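Local coordinates for periplasmic branched-chain amino acid-binding protein (PDB 3I09) that probably captures branched-chain amino acids or similar small carboxylates in the periplasm and delivers them to an ABC transporter, at residues E65-R69 with G70-L74; F187-Q190 with A191-S194; S252-W255 with N256-Q259. One frame throughout, in Å; residues are numbered along the deposited sequence.

All three contacts are local and partly buried, at different joints of a type I periplasmic binding protein. Contact 1 joins helix 56-69 to strand 72-77 and buries Trp66, Met67 and Leu72. Contact 2, in helix 185-193 beside the four-stranded parallel sheet, lies farthest from the chain's centre, with Leu189, Gln190 and Ser193 exposed. Contact 3 is nearest that centre, in the loop between strand 248-251 and helix 259-272. It buries Ser252, Trp253 and Trp255, and none of its touching residues is exposed. The chemistry follows the place. Contact 1 combines a backbone carbonyl shared by two N-H groups with apolar packing. Contact 2 is mainly backbone bonding with a water. Contact 3 uses aromatic faces, a turn and a salt bridge.

Contact 1 (E65-R69 with G70-L74); sequences EWMDR and GGLDL
The backbone carbonyl of Trp66 closes the end of helix 56-69 by accepting two N-H groups, those of Gly70 and Leu72. Gly70 N to Trp66 O is 2.9 Å, the last helical step. Leu72 N to Trp66 O is 3.2 Å and straighter, with an N-H...O angle of 158°. The two donors reach the oxygen from opposite faces of its carbonyl plane. Between them Gly71 takes a positive phi of 64°, which turns the chain away from the helix. Gly71 N is hydrogen-bonded to a citric acid molecule, probably from the crystallisation liquor.

Leu72 carries the apolar part. Its CG lies anti to the backbone N (chi1 -161°), and its two methyls are divided between neighbouring helix residues. CD1 lies 4.0 Å from Trp66 CE3, approaching the indole obliquely. CD2 lies 4.0 Å from CG of Met67, a selenomethionine. Beyond CG the Met67 chain runs extended and packs on Val90 and Ala91 of helix 81-94, while Trp66 touches Ile10 of strand 5-11. These three side chains are buried. The outer side of the helix end is polar: Asp68 makes a salt bridge with Lys94.

Strand 72-77 then pairs with strand 5-11, through backbone bonds of Asp73 and Leu74 with Lys6. The turn thus closes a beta-alpha-beta crossover from strand 43-51 through helix 56-69, with strand 5-11 between its two strands, as in the Rossmann-like lobes of type I periplasmic binding proteins.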
loop_
_atom_site.group_PDB
_atom_site.type_symbol
_atom_site.label_atom_id
_atom_site.label_comp_id
_atom_site.label_asym_id
_atom_site.label_seq_id
_atom_site.Cartn_x
_atom_site.Cartn_y
_atom_site.Cartn_z
ATOM N N GLU A 65 8.237 21.565 6.964
ATOM C CA GLU A 65 8.209 22.848 6.292
ATOM C C GLU A 65 6.808 23.219 5.801
ATOM O O GLU A 65 6.360 24.348 6.001
ATOM C CB GLU A 65 9.196 22.875 5.127
ATOM C CG GLU A 65 9.291 24.186 4.349
ATOM C CD GLU A 65 9.634 23.942 2.879
ATOM O OE1 GLU A 65 10.481 23.050 2.600
ATOM O OE2 GLU A 65 9.019 24.608 1.999
ATOM N N TRP A 66 6.123 22.315 5.120
ATOM C CA TRP A 66 4.768 22.613 4.666
ATOM C C TRP A 66 3.806 22.905 5.841
ATOM O O TRP A 66 2.937 23.786 5.777
ATOM C CB TRP A 66 4.204 21.455 3.829
ATOM C CG TRP A 66 4.787 21.255 2.453
ATOM C CD1 TRP A 66 5.553 22.124 1.725
ATOM C CD2 TRP A 66 4.621 20.091 1.653
ATOM N NE1 TRP A 66 5.861 21.561 0.499
ATOM C CE2 TRP A 66 5.292 20.312 0.436
ATOM C CE3 TRP A 66 3.951 18.880 1.843
ATOM C CZ2 TRP A 66 5.309 19.356 -0.592
ATOM C CZ3 TRP A 66 3.977 17.928 0.829
ATOM C CH2 TRP A 66 4.644 18.189 -0.389
HETATM N N MSE A 67 3.937 22.148 6.906
HETATM C CA MSE A 67 3.054 22.338 8.059
HETATM C C MSE A 67 3.329 23.669 8.764
HETATM O O MSE A 67 2.402 24.346 9.172
HETATM C CB MSE A 67 3.247 21.184 9.032
HETATM C CG MSE A 67 2.673 19.910 8.499
HETATM SE SE MSE A 67 2.993 18.389 9.650
HETATM C CE MSE A 67 2.387 17.005 8.433
ATOM N N ASP A 68 4.606 24.019 8.899
ATOM C CA ASP A 68 5.023 25.182 9.688
ATOM C C ASP A 68 4.903 26.492 8.928
ATOM O O ASP A 68 4.571 27.497 9.538
ATOM C CB ASP A 68 6.475 25.032 10.161
ATOM C CG ASP A 68 6.617 24.067 11.328
ATOM O OD1 ASP A 68 5.577 23.642 11.906
ATOM O OD2 ASP A 68 7.772 23.711 11.650
ATOM N N ARG A 69 5.178 26.464 7.621
ATOM C CA ARG A 69 5.308 27.655 6.763
ATOM C C ARG A 69 4.494 27.623 5.498
ATOM O O ARG A 69 4.531 28.572 4.748
ATOM C CB ARG A 69 6.748 27.803 6.277
ATOM C CG ARG A 69 7.642 27.948 7.378
ATOM C CD ARG A 69 9.107 27.897 6.995
ATOM N NE ARG A 69 9.732 27.751 8.288
ATOM C CZ ARG A 69 9.798 28.716 9.205
ATOM N NH1 ARG A 69 9.390 29.957 8.938
ATOM N NH2 ARG A 69 10.330 28.437 10.388
ATOM N N GLY A 70 3.792 26.527 5.234
ATOM C CA GLY A 70 3.085 26.363 3.974
ATOM C C GLY A 70 1.602 26.209 4.130
ATOM O O GLY A 70 0.903 25.992 3.148
ATOM N N GLY A 71 1.120 26.305 5.361
ATOM C CA GLY A 71 -0.303 26.203 5.625
ATOM C C GLY A 71 -0.945 24.862 5.286
ATOM O O GLY A 71 -2.140 24.811 4.964
ATOM N N LEU A 72 -0.194 23.778 5.424
ATOM C CA LEU A 72 -0.707 22.467 5.062
ATOM C C LEU A 72 -1.886 22.059 5.908
ATOM O O LEU A 72 -1.871 22.236 7.133
ATOM C CB LEU A 72 0.378 21.418 5.199
ATOM C CG LEU A 72 0.114 20.134 4.427
ATOM C CD1 LEU A 72 0.396 20.369 2.915
ATOM C CD2 LEU A 72 1.029 19.048 4.910
ATOM N N ASP A 73 -2.918 21.547 5.235
ATOM C CA ASP A 73 -4.110 21.015 5.904
ATOM C C ASP A 73 -4.188 19.469 5.904
ATOM O O ASP A 73 -4.617 18.846 6.899
ATOM C CB ASP A 73 -5.316 21.608 5.238
ATOM C CG ASP A 73 -5.443 23.070 5.523
ATOM O OD1 ASP A 73 -5.592 23.402 6.738
ATOM O OD2 ASP A 73 -5.304 23.869 4.557
ATOM N N LEU A 74 -3.789 18.860 4.793
ATOM C CA LEU A 74 -3.687 17.388 4.682
ATOM C C LEU A 74 -2.318 17.006 4.126
ATOM O O LEU A 74 -1.885 17.554 3.101
ATOM C CB LEU A 74 -4.746 16.828 3.726
ATOM C CG LEU A 74 -4.616 15.348 3.313
ATOM C CD1 LEU A 74 -4.810 14.405 4.522
ATOM C CD2 LEU A 74 -5.589 14.970 2.159
#

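Contact 2 (F187-Q190 with A191-S194); sequences FLLQ and AQSS
Leu189 O is gripped by Ser193 N at 2.9 Å and by a water that donates to it, also at 2.9 Å. The first bond is a regular alpha-helical step in helix 185-193, a helix laid on a parallel sheet of the alpha/beta fold and leading into strand 198-202. Ala191 N to Phe187 O and Gln192 N to Leu188 O repeat the same step. At Ser194 the step weakens: its N reaches Gln190 O at 3.3 Å, a weak bond, and also bonds to Ala191 O.

The water also donates to Gln192 OE1, at 3.1 Å, and so ties this side chain back to the preceding turn. Gln192 extends from a CG anti to the backbone N (chi1 176°), which runs it alongside Leu189, both pointing the same way. Leu189 CD2 and Gln192 OE1 come within 3.5 Å.

The inner side of the helix is apolar. Leu188 packs on Ala214 and Ala215 of helix 205-217. Phe187 lies against Leu146 of strand 142-148 and Val175 of strand 170-177, and Ala191 touches Phe144.

Near the C-terminal end of the helix the Ser194 side chain turns back onto the backbone. Its OG, held between the backbone N and the carbonyl carbon (chi1 81°), is also hydrogen-bonded to Ala196 N. It is the second donor to Ala191 O, with Ser194 OG to Ala191 O at 2.7 Å, in the carbonyl plane.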
loop_
_atom_site.group_PDB
_atom_site.type_symbol
_atom_site.label_atom_id
_atom_site.label_comp_id
_atom_site.label_asym_id
_atom_site.label_seq_id
_atom_site.Cartn_x
_atom_site.Cartn_y
_atom_site.Cartn_z
ATOM N N PHE A 187 21.769 -13.842 -2.467
ATOM C CA PHE A 187 20.610 -13.972 -1.616
ATOM C C PHE A 187 19.735 -15.161 -2.055
ATOM O O PHE A 187 19.282 -15.967 -1.230
ATOM C CB PHE A 187 19.774 -12.684 -1.628
ATOM C CG PHE A 187 20.588 -11.415 -1.456
ATOM C CD1 PHE A 187 21.607 -11.335 -0.525
ATOM C CD2 PHE A 187 20.325 -10.304 -2.217
ATOM C CE1 PHE A 187 22.351 -10.151 -0.377
ATOM C CE2 PHE A 187 21.050 -9.125 -2.057
ATOM C CZ PHE A 187 22.064 -9.058 -1.140
ATOM N N LEU A 188 19.523 -15.290 -3.363
ATOM C CA LEU A 188 18.678 -16.364 -3.870
ATOM C C LEU A 188 19.334 -17.735 -3.651
ATOM O O LEU A 188 18.665 -18.687 -3.286
ATOM C CB LEU A 188 18.310 -16.118 -5.346
ATOM C CG LEU A 188 17.269 -15.033 -5.663
ATOM C CD1 LEU A 188 17.288 -14.727 -7.164
ATOM C CD2 LEU A 188 15.867 -15.372 -5.226
ATOM N N LEU A 189 20.649 -17.818 -3.804
ATOM C CA LEU A 189 21.345 -19.070 -3.527
ATOM C C LEU A 189 21.262 -19.487 -2.043
ATOM O O LEU A 189 21.099 -20.674 -1.746
ATOM C CB LEU A 189 22.768 -19.009 -4.036
ATOM C CG LEU A 189 22.785 -18.892 -5.569
ATOM C CD1 LEU A 189 24.226 -18.836 -6.067
ATOM C CD2 LEU A 189 21.994 -20.019 -6.302
ATOM N N GLN A 190 21.322 -18.526 -1.121
ATOM C CA GLN A 190 21.107 -18.817 0.297
ATOM C C GLN A 190 19.736 -19.383 0.510
ATOM O O GLN A 190 19.592 -20.406 1.157
ATOM C CB GLN A 190 21.229 -17.566 1.169
ATOM C CG GLN A 190 22.613 -17.049 1.261
ATOM C CD GLN A 190 22.672 -15.722 2.019
ATOM O OE1 GLN A 190 22.193 -15.637 3.162
ATOM N NE2 GLN A 190 23.263 -14.692 1.391
ATOM N N ALA A 191 18.732 -18.728 -0.059
ATOM C CA ALA A 191 17.358 -19.209 0.025
ATOM C C ALA A 191 17.233 -20.605 -0.572
ATOM O O ALA A 191 16.571 -21.459 -0.010
ATOM C CB ALA A 191 16.376 -18.239 -0.651
ATOM N N GLN A 192 17.896 -20.841 -1.687
ATOM C CA GLN A 192 17.808 -22.137 -2.343
ATOM C C GLN A 192 18.425 -23.239 -1.473
ATOM O O GLN A 192 17.876 -24.334 -1.379
ATOM C CB GLN A 192 18.498 -22.096 -3.694
ATOM C CG GLN A 192 18.540 -23.423 -4.382
ATOM C CD GLN A 192 18.909 -23.283 -5.806
ATOM O OE1 GLN A 192 20.041 -22.950 -6.123
ATOM N NE2 GLN A 192 17.965 -23.550 -6.687
ATOM N N SER A 193 19.542 -22.933 -0.818
ATOM C CA SER A 193 20.211 -23.902 0.047
ATOM C C SER A 193 19.385 -24.255 1.289
ATOM O O SER A 193 19.612 -25.289 1.922
ATOM C CB SER A 193 21.590 -23.377 0.456
ATOM O OG SER A 193 22.411 -23.211 -0.685
ATOM N N SER A 194 18.420 -23.413 1.642
ATOM C CA SER A 194 17.594 -23.676 2.829
ATOM C C SER A 194 16.640 -24.868 2.663
ATOM O O SER A 194 16.136 -25.379 3.641
ATOM C CB SER A 194 16.744 -22.454 3.180
ATOM O OG SER A 194 15.593 -22.395 2.357
HETATM O O HOH W 1 21.724 -22.838 -3.535
#

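Contact 3 (S252-W255 with N256-Q259); sequences SWYW and NRDQ
Asn256 lies flat along the indole of Trp255. Its CB stands 3.6 Å from the centroid of the six-membered ring, almost on the ring normal, in a CH-pi contact. The amide plane is turned 19° from the indole, and OD1 reaches out over CZ3. That oxygen is bonded to Arg262 NE, which helps to fix the amide. The five-membered ring of Trp255 is held through NE1, bonded to Trp348 O.

Arg257 comes next and closes a type I beta turn that starts at Tyr254. Its N is 3.1 Å from Tyr254 O and makes the hydrogen bond of the turn. Its side chain then crosses the phenol ring at about a right angle. CB lies over one face, 3.5 Å from the centroid of the Tyr254 ring. CG follows above the CZ-OH end of the ring, with Arg257 CG to Tyr254 OH at 3.4 Å. A water spans Tyr254 OH and Arg257 O. Tyr254 is modelled in two conformations, and these ring contacts belong to one of them. The arginine bends at its third torsion (chi3 65°), bringing the guanidinium to Trp253. There Arg257 NH2 is 3.7 Å from Trp253 CD1, with the two planes 82° apart. Trp253 NE1 is bonded to Phe317 O.

Asp258 takes the guanidinium from its NE side: Arg257 NE to Asp258 OD2 is 3.1 Å, a salt bridge that meets the oxygen from above the carboxylate plane. The other oxygen, OD1, caps Ser261 N, so Asp258 is the N-cap of helix 259-272.

The carboxylate thus does two jobs, and its charge is probably stabilised both by the arginine and by the helix start. CH-pi contacts, turn bond, ion pair and outside hydrogen bonds together hold this connection from strand 248-251 into the helix.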
loop_
_atom_site.group_PDB
_atom_site.type_symbol
_atom_site.label_atom_id
_atom_site.label_comp_id
_atom_site.label_asym_id
_atom_site.label_seq_id
_atom_site.Cartn_x
_atom_site.Cartn_y
_atom_site.Cartn_z
ATOM N N SER A 252 -6.030 -4.513 -2.698
ATOM C CA SER A 252 -7.225 -3.837 -2.220
ATOM C C SER A 252 -8.190 -3.416 -3.302
ATOM O O SER A 252 -9.301 -3.003 -2.988
ATOM C CB SER A 252 -6.839 -2.589 -1.395
ATOM O OG SER A 252 -6.275 -1.586 -2.221
ATOM N N TRP A 253 -7.752 -3.427 -4.561
ATOM C CA TRP A 253 -8.559 -2.870 -5.669
ATOM C C TRP A 253 -7.955 -3.310 -6.976
ATOM O O TRP A 253 -6.736 -3.505 -7.068
ATOM C CB TRP A 253 -8.541 -1.355 -5.589
ATOM C CG TRP A 253 -9.428 -0.633 -6.534
ATOM C CD1 TRP A 253 -10.723 -0.273 -6.311
ATOM C CD2 TRP A 253 -9.085 -0.128 -7.826
ATOM N NE1 TRP A 253 -11.222 0.420 -7.394
ATOM C CE2 TRP A 253 -10.221 0.535 -8.334
ATOM C CE3 TRP A 253 -7.926 -0.170 -8.608
ATOM C CZ2 TRP A 253 -10.239 1.126 -9.608
ATOM C CZ3 TRP A 253 -7.926 0.481 -9.848
ATOM C CH2 TRP A 253 -9.074 1.086 -10.343
ATOM N N TYR A 254 -8.820 -3.521 -7.973
ATOM C CA TYR A 254 -8.349 -3.847 -9.310
ATOM C C TYR A 254 -9.324 -3.246 -10.307
ATOM O O TYR A 254 -10.576 -3.210 -10.080
ATOM C CB TYR A 254 -8.122 -5.369 -9.539
ATOM C CG TYR A 254 -9.338 -6.250 -9.346
ATOM C CD1 TYR A 254 -9.874 -6.473 -8.081
ATOM C CD2 TYR A 254 -9.952 -6.867 -10.434
ATOM C CE1 TYR A 254 -10.986 -7.298 -7.907
ATOM C CE2 TYR A 254 -11.056 -7.679 -10.266
ATOM C CZ TYR A 254 -11.569 -7.887 -9.006
ATOM O OH TYR A 254 -12.681 -8.675 -8.848
ATOM N N TRP A 255 -8.738 -2.729 -11.382
ATOM C CA TRP A 255 -9.481 -1.899 -12.339
ATOM C C TRP A 255 -10.683 -2.625 -12.933
ATOM O O TRP A 255 -11.696 -1.995 -13.224
ATOM C CB TRP A 255 -8.525 -1.392 -13.436
ATOM C CG TRP A 255 -8.043 -2.459 -14.361
ATOM C CD1 TRP A 255 -6.919 -3.251 -14.246
ATOM C CD2 TRP A 255 -8.692 -2.847 -15.549
ATOM N NE1 TRP A 255 -6.842 -4.108 -15.316
ATOM C CE2 TRP A 255 -7.934 -3.897 -16.124
ATOM C CE3 TRP A 255 -9.869 -2.424 -16.187
ATOM C CZ2 TRP A 255 -8.309 -4.522 -17.322
ATOM C CZ3 TRP A 255 -10.259 -3.079 -17.364
ATOM C CH2 TRP A 255 -9.468 -4.094 -17.926
ATOM N N ASN A 256 -10.566 -3.932 -13.114
ATOM C CA ASN A 256 -11.609 -4.692 -13.809
ATOM C C ASN A 256 -12.592 -5.386 -12.861
ATOM O O ASN A 256 -13.338 -6.250 -13.282
ATOM C CB ASN A 256 -10.987 -5.746 -14.728
ATOM C CG ASN A 256 -11.932 -6.168 -15.862
ATOM O OD1 ASN A 256 -12.823 -5.407 -16.250
ATOM N ND2 ASN A 256 -11.729 -7.393 -16.415
ATOM N N ARG A 257 -12.589 -5.010 -11.585
ATOM C CA ARG A 257 -13.481 -5.634 -10.585
ATOM C C ARG A 257 -14.938 -5.481 -10.927
ATOM O O ARG A 257 -15.680 -6.475 -10.876
ATOM C CB ARG A 257 -13.256 -5.036 -9.179
ATOM C CG ARG A 257 -14.133 -5.651 -8.069
ATOM C CD ARG A 257 -13.865 -5.043 -6.654
ATOM N NE ARG A 257 -14.243 -3.626 -6.645
ATOM C CZ ARG A 257 -13.795 -2.693 -5.786
ATOM N NH1 ARG A 257 -12.952 -2.990 -4.793
ATOM N NH2 ARG A 257 -14.211 -1.445 -5.913
ATOM N N ASP A 258 -15.352 -4.270 -11.274
ATOM C CA ASP A 258 -16.782 -3.976 -11.469
ATOM C C ASP A 258 -16.992 -2.725 -12.290
ATOM O O ASP A 258 -16.047 -2.131 -12.759
ATOM C CB ASP A 258 -17.538 -3.878 -10.112
ATOM C CG ASP A 258 -16.938 -2.860 -9.173
ATOM O OD1 ASP A 258 -16.401 -1.816 -9.641
ATOM O OD2 ASP A 258 -17.027 -3.080 -7.936
ATOM N N GLN A 259 -18.255 -2.370 -12.533
ATOM C CA GLN A 259 -18.554 -1.237 -13.389
ATOM C C GLN A 259 -17.863 0.033 -12.870
ATOM O O GLN A 259 -17.234 0.762 -13.644
ATOM C CB GLN A 259 -20.057 -1.028 -13.449
ATOM C CG GLN A 259 -20.530 0.001 -14.425
ATOM C CD GLN A 259 -22.051 0.222 -14.324
ATOM O OE1 GLN A 259 -22.594 0.339 -13.226
ATOM N NE2 GLN A 259 -22.718 0.283 -15.449
HETATM O O HOH W 2 -14.777 -9.140 -10.369
#